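Local coordinates for protein peptidoglycan glycosyltransferase (PDB 4MNR) that is a penicillin-binding protein, joining an amino-terminal domain of the PBP dimerisation family to a larger domain of the beta-lactamase clan, at residues Ser25-Ile30 and Gly74-Tyr79; Ile30-Tyr33 and Val37-Arg40; Val63-Ser66 and Asn72-Ile75; Ile270-Tyr275 and Thr320-Ala325; Ser345-Asn348 and Glu352-Phe355. All coordinates share one frame; numbering follows the deposited sequence.

Contact 1 (Ser25-Ile30 and Gly74-Tyr79)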
loop_
_atom_site.group_PDB
_atom_site.type_symbol
_atom_site.label_atom_id
_atom_site.label_comp_id
_atom_site.label_asym_id
_atom_site.label_seq_id
_atom_site.Cartn_x
_atom_site.Cartn_y
_atom_site.Cartn_z
ATOM N N SER A 25 31.961 -0.821 19.902
ATOM C CA SER A 25 31.959 -1.986 19.018
ATOM C C SER A 25 31.252 -1.720 17.690
ATOM O O SER A 25 30.428 -0.810 17.587
ATOM C CB SER A 25 31.336 -3.189 19.729
ATOM O OG SER A 25 30.207 -2.795 20.489
ATOM N N GLU A 26 31.577 -2.521 16.676
ATOM C CA GLU A 26 31.041 -2.305 15.336
ATOM C C GLU A 26 29.577 -2.707 15.222
ATOM O O GLU A 26 29.242 -3.890 15.254
ATOM C CB GLU A 26 31.858 -3.055 14.283
ATOM C CG GLU A 26 31.435 -2.731 12.855
ATOM C CD GLU A 26 32.008 -3.692 11.830
ATOM O OE1 GLU A 26 31.378 -3.866 10.763
ATOM O OE2 GLU A 26 33.085 -4.269 12.090
ATOM N N ARG A 27 28.707 -1.713 15.092
ATOM C CA ARG A 27 27.299 -1.961 14.810
ATOM C C ARG A 27 27.176 -2.673 13.460
ATOM O O ARG A 27 27.911 -2.363 12.521
ATOM C CB ARG A 27 26.550 -0.632 14.794
ATOM C CG ARG A 27 25.047 -0.743 14.668
ATOM C CD ARG A 27 24.435 0.638 14.810
ATOM N NE ARG A 27 22.986 0.618 14.651
ATOM C CZ ARG A 27 22.121 0.439 15.645
ATOM N NH1 ARG A 27 22.554 0.251 16.886
ATOM N NH2 ARG A 27 20.816 0.450 15.394
ATOM N N GLY A 28 26.260 -3.634 13.359
ATOM C CA GLY A 28 26.100 -4.401 12.131
ATOM C C GLY A 28 25.639 -3.582 10.931
ATOM O O GLY A 28 25.137 -2.470 11.088
ATOM N N THR A 29 25.819 -4.123 9.728
ATOM C CA THR A 29 25.388 -3.432 8.511
ATOM C C THR A 29 23.934 -3.734 8.191
ATOM O O THR A 29 23.398 -4.741 8.624
ATOM C CB THR A 29 26.213 -3.847 7.286
ATOM O OG1 THR A 29 26.112 -5.261 7.109
ATOM C CG2 THR A 29 27.676 -3.476 7.477
ATOM N N ILE A 30 23.299 -2.828 7.450
ATOM C CA ILE A 30 21.975 -3.057 6.888
ATOM C C ILE A 30 22.155 -2.948 5.390
ATOM O O ILE A 30 22.737 -1.974 4.917
ATOM C CB ILE A 30 20.984 -1.969 7.327
ATOM C CG1 ILE A 30 20.826 -1.980 8.849
ATOM C CG2 ILE A 30 19.620 -2.169 6.639
ATOM C CD1 ILE A 30 20.173 -0.706 9.413
ATOM N N GLY A 74 13.140 3.552 11.991
ATOM C CA GLY A 74 13.214 2.565 10.922
ATOM C C GLY A 74 13.798 1.228 11.356
ATOM O O GLY A 74 13.538 0.754 12.467
ATOM N N ILE A 75 14.582 0.614 10.477
ATOM C CA ILE A 75 15.185 -0.688 10.765
ATOM C C ILE A 75 16.249 -0.558 11.857
ATOM O O ILE A 75 16.412 -1.453 12.686
ATOM C CB ILE A 75 15.768 -1.339 9.476
ATOM C CG1 ILE A 75 14.637 -1.739 8.523
ATOM C CG2 ILE A 75 16.657 -2.542 9.802
ATOM C CD1 ILE A 75 13.807 -2.936 8.985
ATOM N N GLU A 76 16.948 0.576 11.884
ATOM C CA GLU A 76 17.942 0.832 12.935
ATOM C C GLU A 76 17.321 0.697 14.323
ATOM O O GLU A 76 17.961 0.221 15.267
ATOM C CB GLU A 76 18.538 2.239 12.791
ATOM C CG GLU A 76 19.407 2.458 11.553
ATOM C CD GLU A 76 20.860 2.032 11.759
ATOM O OE1 GLU A 76 21.756 2.700 11.203
ATOM O OE2 GLU A 76 21.114 1.034 12.463
ATOM N N LYS A 77 16.074 1.150 14.443
ATOM C CA LYS A 77 15.313 1.019 15.683
ATOM C C LYS A 77 14.775 -0.398 15.891
ATOM O O LYS A 77 14.993 -1.004 16.945
ATOM C CB LYS A 77 14.157 2.026 15.704
ATOM C CG LYS A 77 13.285 1.978 16.952
ATOM C CD LYS A 77 12.082 2.898 16.785
ATOM C CE LYS A 77 11.302 3.039 18.078
ATOM N NZ LYS A 77 9.983 2.360 17.998
ATOM N N ALA A 78 14.083 -0.924 14.885
ATOM C CA ALA A 78 13.397 -2.205 15.022
ATOM C C ALA A 78 14.363 -3.342 15.302
ATOM O O ALA A 78 14.048 -4.267 16.049
ATOM C CB ALA A 78 12.572 -2.507 13.776
ATOM N N TYR A 79 15.547 -3.267 14.704
ATOM C CA TYR A 79 16.524 -4.336 14.850
ATOM C C TYR A 79 17.738 -3.854 15.626
ATOM O O TYR A 79 18.831 -4.397 15.491
ATOM C CB TYR A 79 16.897 -4.914 13.473
ATOM C CG TYR A 79 15.725 -5.657 12.875
ATOM C CD1 TYR A 79 15.555 -7.021 13.085
ATOM C CD2 TYR A 79 14.751 -4.977 12.160
ATOM C CE1 TYR A 79 14.454 -7.692 12.560
ATOM C CE2 TYR A 79 13.660 -5.630 11.645
ATOM C CZ TYR A 79 13.511 -6.983 11.849
ATOM O OH TYR A 79 12.413 -7.612 11.307
#
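R27 meets E76 along one edge of its guanidinium group, so that two neighbouring nitrogens close on a single carboxylate oxygen. NE donates to OE2 of E76 over 2.9 Å, and NH2 of R27 donates to the same OE2 at 3.0 Å; both bonds are moderately bent. The oxygen lies almost exactly in the guanidinium plane, but the reverse is not true. Guanidinium and carboxylate planes are turned 45° apart, and both nitrogens come down on OE2 from one face of the carboxylate, NE on the syn side and NH2 from above the plane. The reach comes from R27, whose side chain is stretched out from CG to NE after leaving trans to the main-chain N (chi1 -173°). E76 instead folds back at chi2 (-85°), bringing its acid group up to the arginine.

Beneath the ion pair, the CD1 methyl of I30 slides under the carboxylate, 3.6 Å from OE2 of E76. The same CD1 touches CG2 of I75 at 4.0 Å, so one methyl bridges two successive helix residues. The second oxygen of E76, OE1, looks elsewhere: R51 forms a salt bridge with it and Y53 a hydrogen bond. NH1 of R27 is bonded to N80, at the start of the next helix.

The E76 carboxylate is thus buried between two arginines, with both oxygens engaged and its rotation fixed. Such surroundings would be expected to keep the acid ionised, and they tie the loop before strand 30-31 to helix 74-78.

Contact 2 (Ile30-Tyr33 and Val37-Arg40)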
loop_
_atom_site.group_PDB
_atom_site.type_symbol
_atom_site.label_atom_id
_atom_site.label_comp_id
_atom_site.label_asym_id
_atom_site.label_seq_id
_atom_site.Cartn_x
_atom_site.Cartn_y
_atom_site.Cartn_z
ATOM N N ILE A 30 23.299 -2.828 7.450
ATOM C CA ILE A 30 21.975 -3.057 6.888
ATOM C C ILE A 30 22.155 -2.948 5.390
ATOM O O ILE A 30 22.737 -1.974 4.917
ATOM C CB ILE A 30 20.984 -1.969 7.327
ATOM C CG1 ILE A 30 20.826 -1.980 8.849
ATOM C CG2 ILE A 30 19.620 -2.169 6.639
ATOM C CD1 ILE A 30 20.173 -0.706 9.413
ATOM N N ALA A 31 21.659 -3.934 4.642
ATOM C CA ALA A 31 21.863 -3.967 3.193
ATOM C C ALA A 31 20.609 -4.488 2.487
ATOM O O ALA A 31 19.807 -5.203 3.091
ATOM C CB ALA A 31 23.052 -4.849 2.856
ATOM N N THR A 32 20.444 -4.132 1.212
ATOM C CA THR A 32 19.354 -4.683 0.405
ATOM C C THR A 32 19.636 -6.141 0.036
ATOM O O THR A 32 20.732 -6.652 0.242
ATOM C CB THR A 32 19.137 -3.890 -0.896
ATOM O OG1 THR A 32 20.268 -4.083 -1.769
ATOM C CG2 THR A 32 18.958 -2.401 -0.590
ATOM N N TYR A 33 18.623 -6.803 -0.518
ATOM C CA TYR A 33 18.753 -8.217 -0.859
ATOM C C TYR A 33 19.813 -8.429 -1.943
ATOM O O TYR A 33 20.502 -9.456 -1.955
ATOM C CB TYR A 33 17.395 -8.788 -1.299
ATOM C CG TYR A 33 17.382 -10.301 -1.353
ATOM C CD1 TYR A 33 17.406 -11.049 -0.186
ATOM C CD2 TYR A 33 17.342 -10.978 -2.569
ATOM C CE1 TYR A 33 17.392 -12.435 -0.220
ATOM C CE2 TYR A 33 17.337 -12.374 -2.612
ATOM C CZ TYR A 33 17.364 -13.088 -1.432
ATOM O OH TYR A 33 17.358 -14.463 -1.448
ATOM N N VAL A 37 24.705 -1.731 0.375
ATOM C CA VAL A 37 24.814 -1.353 1.779
ATOM C C VAL A 37 24.101 -0.026 2.038
ATOM O O VAL A 37 24.403 0.991 1.392
ATOM C CB VAL A 37 26.293 -1.250 2.197
ATOM C CG1 VAL A 37 26.422 -0.680 3.602
ATOM C CG2 VAL A 37 26.971 -2.626 2.091
ATOM N N LEU A 38 23.163 -0.037 2.985
ATOM C CA LEU A 38 22.408 1.161 3.340
ATOM C C LEU A 38 22.960 1.817 4.600
ATOM O O LEU A 38 22.808 3.022 4.795
ATOM C CB LEU A 38 20.934 0.813 3.562
ATOM C CG LEU A 38 20.273 0.098 2.387
ATOM C CD1 LEU A 38 18.837 -0.273 2.746
ATOM C CD2 LEU A 38 20.318 1.000 1.173
ATOM N N ALA A 39 23.596 1.025 5.459
ATOM C CA ALA A 39 24.187 1.558 6.687
ATOM C C ALA A 39 25.312 0.649 7.139
ATOM O O ALA A 39 25.204 -0.566 7.056
ATOM C CB ALA A 39 23.144 1.677 7.788
ATOM N N ARG A 40 26.399 1.240 7.613
ATOM C CA ARG A 40 27.509 0.463 8.135
ATOM C C ARG A 40 28.229 1.326 9.155
ATOM O O ARG A 40 28.007 2.535 9.215
ATOM C CB ARG A 40 28.468 0.054 7.009
ATOM C CG ARG A 40 29.090 1.235 6.280
ATOM C CD ARG A 40 30.088 0.775 5.232
ATOM N NE ARG A 40 30.459 1.867 4.341
ATOM C CZ ARG A 40 30.409 1.793 3.016
ATOM N NH1 ARG A 40 30.764 2.838 2.278
ATOM N NH2 ARG A 40 30.015 0.671 2.432
#
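The carbonyl oxygen of I30 takes two backbone N-H groups at once, from L38 (N to O 2.8 Å) and from A39 (N to O 3.2 Å). Both donors lie in the plane of this carbonyl, the A39 N-H on one of its lone pairs. The N-H of I30 is used as well, donating to O of A39 over 3.0 Å with an angle of 161° at the hydrogen. Both polar groups of the I30 backbone are therefore satisfied by the facing strand. A31 turns the other way: its backbone is bonded to V109 and L111, so the short strand 30-31 is held on both flanks.

Side chains pack on both faces of the pair. On the face shared by I30 and A39, CD1 of I30 rests 4.1 Å from CB of A39. Across from V37, A31 brings its CB to 4.1 Å from the CA of V37. L38 meets T32 beyond the strand: its CD1 lies 4.0 Å from CG2 of T32, and the two side chains cross at about a right angle. With chi1 of T32 at 68° the methyl faces L38 and the hydroxyl turns to the loop, bonded to D34 and to the N of V36.

Two residues, L38 and A39, stand opposite the single residue I30, which shifts the register by one before A31 pairs with V37. This is a classic beta bulge in the hairpin formed by strands 30-31 and 37-43.

Contact 3 (Val63-Ser66 and Asn72-Ile75)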
loop_
_atom_site.group_PDB
_atom_site.type_symbol
_atom_site.label_atom_id
_atom_site.label_comp_id
_atom_site.label_asym_id
_atom_site.label_seq_id
_atom_site.Cartn_x
_atom_site.Cartn_y
_atom_site.Cartn_z
ATOM N N VAL A 63 15.400 2.439 6.236
ATOM C CA VAL A 63 16.659 2.202 6.937
ATOM C C VAL A 63 16.662 2.899 8.299
ATOM O O VAL A 63 17.049 2.312 9.314
ATOM C CB VAL A 63 17.914 2.573 6.077
ATOM C CG1 VAL A 63 17.947 4.043 5.722
ATOM C CG2 VAL A 63 19.212 2.194 6.812
ATOM N N GLY A 64 16.161 4.128 8.332
ATOM C CA GLY A 64 16.126 4.894 9.557
ATOM C C GLY A 64 17.506 5.400 9.927
ATOM O O GLY A 64 18.433 5.391 9.118
ATOM N N TYR A 65 17.644 5.848 11.162
ATOM C CA TYR A 65 18.925 6.358 11.622
ATOM C C TYR A 65 19.207 5.835 13.008
ATOM O O TYR A 65 18.290 5.436 13.728
ATOM C CB TYR A 65 18.925 7.892 11.622
ATOM C CG TYR A 65 17.696 8.509 12.244
ATOM C CD1 TYR A 65 16.631 8.914 11.450
ATOM C CD2 TYR A 65 17.591 8.676 13.622
ATOM C CE1 TYR A 65 15.501 9.477 12.001
ATOM C CE2 TYR A 65 16.456 9.233 14.190
ATOM C CZ TYR A 65 15.413 9.628 13.367
ATOM O OH TYR A 65 14.275 10.186 13.896
ATOM N N SER A 66 20.486 5.827 13.371
ATOM C CA SER A 66 20.912 5.496 14.719
ATOM C C SER A 66 21.849 6.598 15.172
ATOM O O SER A 66 22.864 6.864 14.522
ATOM C CB SER A 66 21.620 4.140 14.759
ATOM O OG SER A 66 22.141 3.871 16.050
ATOM N N ASN A 72 16.792 6.467 17.536
ATOM C CA ASN A 72 16.680 5.601 16.354
ATOM C C ASN A 72 15.317 5.671 15.667
ATOM O O ASN A 72 14.325 6.090 16.261
ATOM C CB ASN A 72 16.940 4.129 16.701
ATOM C CG ASN A 72 18.071 3.934 17.684
ATOM O OD1 ASN A 72 17.886 3.317 18.733
ATOM N ND2 ASN A 72 19.253 4.432 17.345
ATOM N N SER A 73 15.280 5.240 14.408
ATOM C CA SER A 73 14.029 5.040 13.692
ATOM C C SER A 73 14.222 3.936 12.659
ATOM O O SER A 73 15.346 3.443 12.469
ATOM C CB SER A 73 13.604 6.323 12.985
ATOM O OG SER A 73 14.538 6.648 11.971
ATOM N N GLY A 74 13.140 3.552 11.991
ATOM C CA GLY A 74 13.214 2.565 10.922
ATOM C C GLY A 74 13.798 1.228 11.356
ATOM O O GLY A 74 13.538 0.754 12.467
ATOM N N ILE A 75 14.582 0.614 10.477
ATOM C CA ILE A 75 15.185 -0.688 10.765
ATOM C C ILE A 75 16.249 -0.558 11.857
ATOM O O ILE A 75 16.412 -1.453 12.686
ATOM C CB ILE A 75 15.768 -1.339 9.476
ATOM C CG1 ILE A 75 14.637 -1.739 8.523
ATOM C CG2 ILE A 75 16.657 -2.542 9.802
ATOM C CD1 ILE A 75 13.807 -2.936 8.985
#
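O of Y65 accepts the backbone N-H of S73 at 3.1 Å, the donor lying in the plane of the carbonyl. A carbon donor joins it, for the CA of N72 comes equally close to this oxygen, in a CA-H...O contact. A second such contact runs the other way, from CA of G64 to O of S73 at 3.3 Å and nearly straight at the hydrogen.

Beyond the backbone, S73 and Y65 meet side chain to side chain. The hydroxyl of S73 sits over one face of the tyrosine ring, displaced toward its rim, with OG 3.0 Å from CE1 of Y65. CB of S73 stands over the same ring in a CH-pi contact, 4.0 Å from the centroid and 23° off the normal. Y65 reaches this place because CG stands between its own N and C (chi1 47°), which folds the ring back across the facing chain. OG of S73 also receives a weak, bent bond from N of Y65, at 3.3 Å. The ring further meets that of F156 with their planes almost parallel.

Two glycines pass each other further along, CA of G64 lying 4.0 Å from CA of G74, so the two chains run in direct backbone contact, with no side chain between them. Both have positive phi. V63 closes the end of helix 60-63, and its backbone is bonded to E76 across the way. S66 and N72 form an antiparallel non-hydrogen-bonded pair, the start of the short beta hairpin of strands 66-67 and 71-72, which connects helix 60-63 to helix 74-78.

Contact 4 (Ile270-Tyr275 and Thr320-Ala325)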
loop_
_atom_site.group_PDB
_atom_site.type_symbol
_atom_site.label_atom_id
_atom_site.label_comp_id
_atom_site.label_asym_id
_atom_site.label_seq_id
_atom_site.Cartn_x
_atom_site.Cartn_y
_atom_site.Cartn_z
ATOM N N ILE A 270 -1.665 -5.468 12.349
ATOM C CA ILE A 270 -0.763 -6.300 11.578
ATOM C C ILE A 270 0.657 -6.042 12.041
ATOM O O ILE A 270 1.103 -4.901 12.109
ATOM C CB ILE A 270 -0.944 -6.053 10.074
ATOM C CG1 ILE A 270 -2.258 -6.705 9.621
ATOM C CG2 ILE A 270 0.240 -6.611 9.283
ATOM C CD1 ILE A 270 -2.916 -6.034 8.435
ATOM N N ASP A 271 1.350 -7.119 12.395
ATOM C CA ASP A 271 2.701 -7.039 12.914
ATOM C C ASP A 271 3.648 -6.584 11.796
ATOM O O ASP A 271 3.582 -7.091 10.675
ATOM C CB ASP A 271 3.092 -8.425 13.425
ATOM C CG ASP A 271 4.396 -8.432 14.201
ATOM O OD1 ASP A 271 4.755 -7.403 14.812
ATOM O OD2 ASP A 271 5.054 -9.491 14.207
ATOM N N PHE A 272 4.514 -5.621 12.097
ATOM C CA PHE A 272 5.465 -5.117 11.103
ATOM C C PHE A 272 6.605 -4.424 11.849
ATOM O O PHE A 272 6.383 -3.840 12.914
ATOM C CB PHE A 272 4.752 -4.171 10.110
ATOM C CG PHE A 272 5.491 -3.976 8.812
ATOM C CD1 PHE A 272 5.689 -5.045 7.939
ATOM C CD2 PHE A 272 5.979 -2.728 8.453
ATOM C CE1 PHE A 272 6.374 -4.875 6.757
ATOM C CE2 PHE A 272 6.659 -2.556 7.265
ATOM C CZ PHE A 272 6.862 -3.620 6.416
ATOM N N PRO A 273 7.840 -4.515 11.323
ATOM C CA PRO A 273 8.962 -3.912 12.057
ATOM C C PRO A 273 8.910 -2.386 12.095
ATOM O O PRO A 273 9.476 -1.784 13.001
ATOM C CB PRO A 273 10.198 -4.399 11.288
ATOM C CG PRO A 273 9.689 -4.801 9.945
ATOM C CD PRO A 273 8.305 -5.338 10.193
ATOM N N LEU A 274 8.237 -1.773 11.131
ATOM C CA LEU A 274 8.062 -0.330 11.140
ATOM C C LEU A 274 6.667 -0.020 11.657
ATOM O O LEU A 274 5.747 -0.815 11.471
ATOM C CB LEU A 274 8.220 0.227 9.732
ATOM C CG LEU A 274 9.449 -0.259 8.953
ATOM C CD1 LEU A 274 9.489 0.401 7.594
ATOM C CD2 LEU A 274 10.735 -0.009 9.740
ATOM N N TYR A 275 6.511 1.128 12.302
ATOM C CA TYR A 275 5.206 1.552 12.778
ATOM C C TYR A 275 4.208 1.544 11.643
ATOM O O TYR A 275 4.446 2.151 10.602
ATOM C CB TYR A 275 5.272 2.953 13.358
ATOM C CG TYR A 275 3.898 3.501 13.644
ATOM C CD1 TYR A 275 3.146 3.001 14.696
ATOM C CD2 TYR A 275 3.345 4.489 12.846
ATOM C CE1 TYR A 275 1.874 3.487 14.957
ATOM C CE2 TYR A 275 2.072 4.985 13.103
ATOM C CZ TYR A 275 1.346 4.472 14.155
ATOM O OH TYR A 275 0.083 4.957 14.425
ATOM N N THR A 320 -3.412 2.037 5.068
ATOM C CA THR A 320 -2.031 2.337 4.696
ATOM C C THR A 320 -1.763 1.881 3.273
ATOM O O THR A 320 -2.505 1.076 2.729
ATOM C CB THR A 320 -1.045 1.634 5.633
ATOM O OG1 THR A 320 -1.271 0.221 5.607
ATOM C CG2 THR A 320 -1.212 2.136 7.039
ATOM N N VAL A 321 -0.686 2.373 2.666
ATOM C CA VAL A 321 -0.329 1.912 1.328
ATOM C C VAL A 321 0.045 0.427 1.392
ATOM O O VAL A 321 -0.274 -0.356 0.492
ATOM C CB VAL A 321 0.803 2.767 0.735
ATOM C CG1 VAL A 321 1.165 2.283 -0.676
ATOM C CG2 VAL A 321 0.364 4.228 0.717
ATOM N N LEU A 322 0.685 0.033 2.492
ATOM C CA LEU A 322 0.998 -1.376 2.726
ATOM C C LEU A 322 -0.264 -2.236 2.726
ATOM O O LEU A 322 -0.292 -3.300 2.093
ATOM C CB LEU A 322 1.745 -1.529 4.057
ATOM C CG LEU A 322 2.057 -2.957 4.494
ATOM C CD1 LEU A 322 2.908 -3.697 3.447
ATOM C CD2 LEU A 322 2.755 -2.965 5.854
ATOM N N GLU A 323 -1.318 -1.761 3.400
ATOM C CA GLU A 323 -2.583 -2.488 3.420
ATOM C C GLU A 323 -3.152 -2.623 2.006
ATOM O O GLU A 323 -3.632 -3.690 1.632
ATOM C CB GLU A 323 -3.610 -1.809 4.327
ATOM C CG GLU A 323 -5.042 -2.318 4.150
ATOM C CD GLU A 323 -5.230 -3.786 4.552
ATOM O OE1 GLU A 323 -4.563 -4.259 5.497
ATOM O OE2 GLU A 323 -6.058 -4.472 3.913
HETATM N N MSE A 324 -3.094 -1.558 1.217
HETATM C CA MSE A 324 -3.614 -1.660 -0.146
HETATM C C MSE A 324 -2.795 -2.603 -1.019
HETATM O O MSE A 324 -3.329 -3.275 -1.888
HETATM C CB MSE A 324 -3.788 -0.276 -0.800
HETATM C CG MSE A 324 -4.769 0.613 -0.057
HETATM SE SE MSE A 324 -6.473 -0.266 0.370
HETATM C CE MSE A 324 -7.033 -0.743 -1.439
ATOM N N ALA A 325 -1.492 -2.683 -0.773
ATOM C CA ALA A 325 -0.677 -3.658 -1.464
ATOM C C ALA A 325 -1.092 -5.063 -1.040
ATOM O O ALA A 325 -1.173 -5.955 -1.872
ATOM C CB ALA A 325 0.807 -3.416 -1.190
#
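In both F272 (chi1 -160°) and L322 (chi1 176°) the CG is carried to the far side from the backbone N, and the two side chains run at each other from opposite directions. They meet with a methyl on a ring face. CD2 of L322 stands over the middle of the phenyl group of F272, 3.9 Å from the centroid and only 1° off the ring normal. All six ring carbons are consequently at nearly the same distance from this methyl, a well-centred CH-pi contact. The opposite face of the ring is covered from within its own segment, by CD of P273, which lies 3.4 Å above the plane near the rim. The phenyl group is sandwiched between the two.

A smaller touch lies to one side, where I270 and E323 cross at about a right angle. CD1 of I270 comes to 3.8 Å from OE1 of E323, whose chain bends at chi2 to reach it. This oxygen is buried without a polar partner in the model, a setting that would be expected to raise the affinity of the acid for a proton, although its place in the first turn of a helix could offset this. The backbone N of E323 is better provided for: OG1 of T320, the N-cap residue, accepts from it at 3.0 Å.

The contact lays the loop after helix 242-263 against the start of helix 321-332. M145 of strand 142-148 touches both F272 and L322, while V321 and A325 pack that helix on strands 130-135 and 425-431 of the five-stranded antiparallel sheet.

Contact 5 (Ser345-Asn348 and Glu352-Phe355)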
loop_
_atom_site.group_PDB
_atom_site.type_symbol
_atom_site.label_atom_id
_atom_site.label_comp_id
_atom_site.label_asym_id
_atom_site.label_seq_id
_atom_site.Cartn_x
_atom_site.Cartn_y
_atom_site.Cartn_z
ATOM N N SER A 345 17.126 -12.001 6.315
ATOM C CA SER A 345 18.040 -12.795 7.123
ATOM C C SER A 345 18.908 -11.935 8.019
ATOM O O SER A 345 19.098 -10.744 7.770
ATOM C CB SER A 345 18.937 -13.653 6.228
ATOM O OG SER A 345 19.644 -12.835 5.313
ATOM N N VAL A 346 19.444 -12.557 9.059
ATOM C CA VAL A 346 20.435 -11.892 9.890
ATOM C C VAL A 346 21.631 -12.811 10.013
ATOM O O VAL A 346 21.474 -14.000 10.274
ATOM C CB VAL A 346 19.890 -11.575 11.287
ATOM C CG1 VAL A 346 20.969 -10.934 12.134
ATOM C CG2 VAL A 346 18.676 -10.666 11.203
ATOM N N ASN A 347 22.820 -12.254 9.799
ATOM C CA ASN A 347 24.056 -13.021 9.870
ATOM C C ASN A 347 25.026 -12.443 10.891
ATOM O O ASN A 347 25.144 -11.229 11.029
ATOM C CB ASN A 347 24.712 -13.109 8.492
ATOM C CG ASN A 347 23.870 -13.886 7.498
ATOM O OD1 ASN A 347 24.084 -15.079 7.287
ATOM N ND2 ASN A 347 22.901 -13.214 6.885
ATOM N N ASN A 348 25.720 -13.315 11.611
ATOM C CA ASN A 348 26.651 -12.848 12.633
ATOM C C ASN A 348 27.987 -12.412 12.037
ATOM O O ASN A 348 28.227 -12.596 10.843
ATOM C CB ASN A 348 26.828 -13.880 13.757
ATOM C CG ASN A 348 27.521 -15.153 13.297
ATOM O OD1 ASN A 348 27.988 -15.253 12.163
ATOM N ND2 ASN A 348 27.600 -16.133 14.190
ATOM N N GLU A 352 27.885 -16.764 10.148
ATOM C CA GLU A 352 26.793 -17.689 10.433
ATOM C C GLU A 352 25.445 -16.973 10.440
ATOM O O GLU A 352 25.381 -15.752 10.534
ATOM C CB GLU A 352 27.020 -18.371 11.779
ATOM C CG GLU A 352 26.979 -19.882 11.712
ATOM C CD GLU A 352 27.922 -20.530 12.703
ATOM O OE1 GLU A 352 28.689 -21.427 12.292
ATOM O OE2 GLU A 352 27.898 -20.142 13.891
ATOM N N ARG A 353 24.369 -17.744 10.368
ATOM C CA ARG A 353 23.046 -17.166 10.179
ATOM C C ARG A 353 22.126 -17.414 11.364
ATOM O O ARG A 353 21.849 -18.561 11.717
ATOM C CB ARG A 353 22.435 -17.714 8.898
ATOM C CG ARG A 353 21.116 -17.096 8.550
ATOM C CD ARG A 353 20.671 -17.574 7.205
ATOM N NE ARG A 353 21.121 -16.703 6.130
ATOM C CZ ARG A 353 20.413 -16.495 5.025
ATOM N NH1 ARG A 353 19.237 -17.092 4.885
ATOM N NH2 ARG A 353 20.869 -15.691 4.074
ATOM N N SER A 354 21.656 -16.332 11.980
ATOM C CA SER A 354 20.843 -16.419 13.195
ATOM C C SER A 354 19.348 -16.237 12.949
ATOM O O SER A 354 18.530 -16.548 13.814
ATOM C CB SER A 354 21.320 -15.403 14.235
ATOM O OG SER A 354 21.182 -14.081 13.746
ATOM N N PHE A 355 18.991 -15.709 11.781
ATOM C CA PHE A 355 17.594 -15.580 11.411
ATOM C C PHE A 355 17.440 -15.750 9.915
ATOM O O PHE A 355 18.232 -15.214 9.141
ATOM C CB PHE A 355 17.024 -14.207 11.811
ATOM C CG PHE A 355 15.618 -13.968 11.331
ATOM C CD1 PHE A 355 14.534 -14.469 12.035
ATOM C CD2 PHE A 355 15.371 -13.233 10.175
ATOM C CE1 PHE A 355 13.254 -14.263 11.604
ATOM C CE2 PHE A 355 14.076 -13.003 9.733
ATOM C CZ PHE A 355 13.006 -13.531 10.448
#
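Strands 343-347 and 353-356 pair as an antiparallel hairpin with a classic beta bulge, in which S354 and F355 both face V346 and the register slips by one before N347 meets R353. O of V346 is the focus: it takes a sound bond from N of S354 (2.9 Å) and weak ones from N of F355 and OG of S354. N of V346 donates to O of F355 at 2.9 Å, and N of N348 to O of E352 at 2.7 Å, closer to the turn.

On one face of this hairpin V346 and F355 pack through their first side-chain carbons, CB to CB 3.9 Å. CG1 of V346 lies alongside the S354 hydroxyl, 3.5 Å from OG. The N347 and R353 side chains share the other face.

Strand 353-356 forms one edge of the six-stranded mixed sheet within this chain, whereas S345 and N347 bond on their other flank to T110 and D108. R353 starts out extended and then turns at chi3 (-91°), which lays its flat end across the neighbouring strand: CB of S345 sits over the centre of the guanidinium, 3.4 Å above its plane.

How the contacts relate
Contacts 1, 2 and 3 cluster in the amino-terminal part, their centres about 7 to 12 Å apart. Contacts 1 and 2 share I30, contacts 1 and 3 share helix 74-78, and V63 CG2 packs on I30, L38 and A39 to join contacts 2 and 3. Contact 5 comes last along the chain, yet its hairpin belongs to the same six-stranded mixed sheet as contact 2, centres about 14 Å apart. That sheet therefore combines strands from distant parts of the chain. Contact 4, beside the five-stranded sheet, lies about 17 to 24 Å from the other four, centre to centre. Its segment 270-275 still reaches helix 74-78, where P273 and L274 touch A78 and G74, so the two parts abut there too.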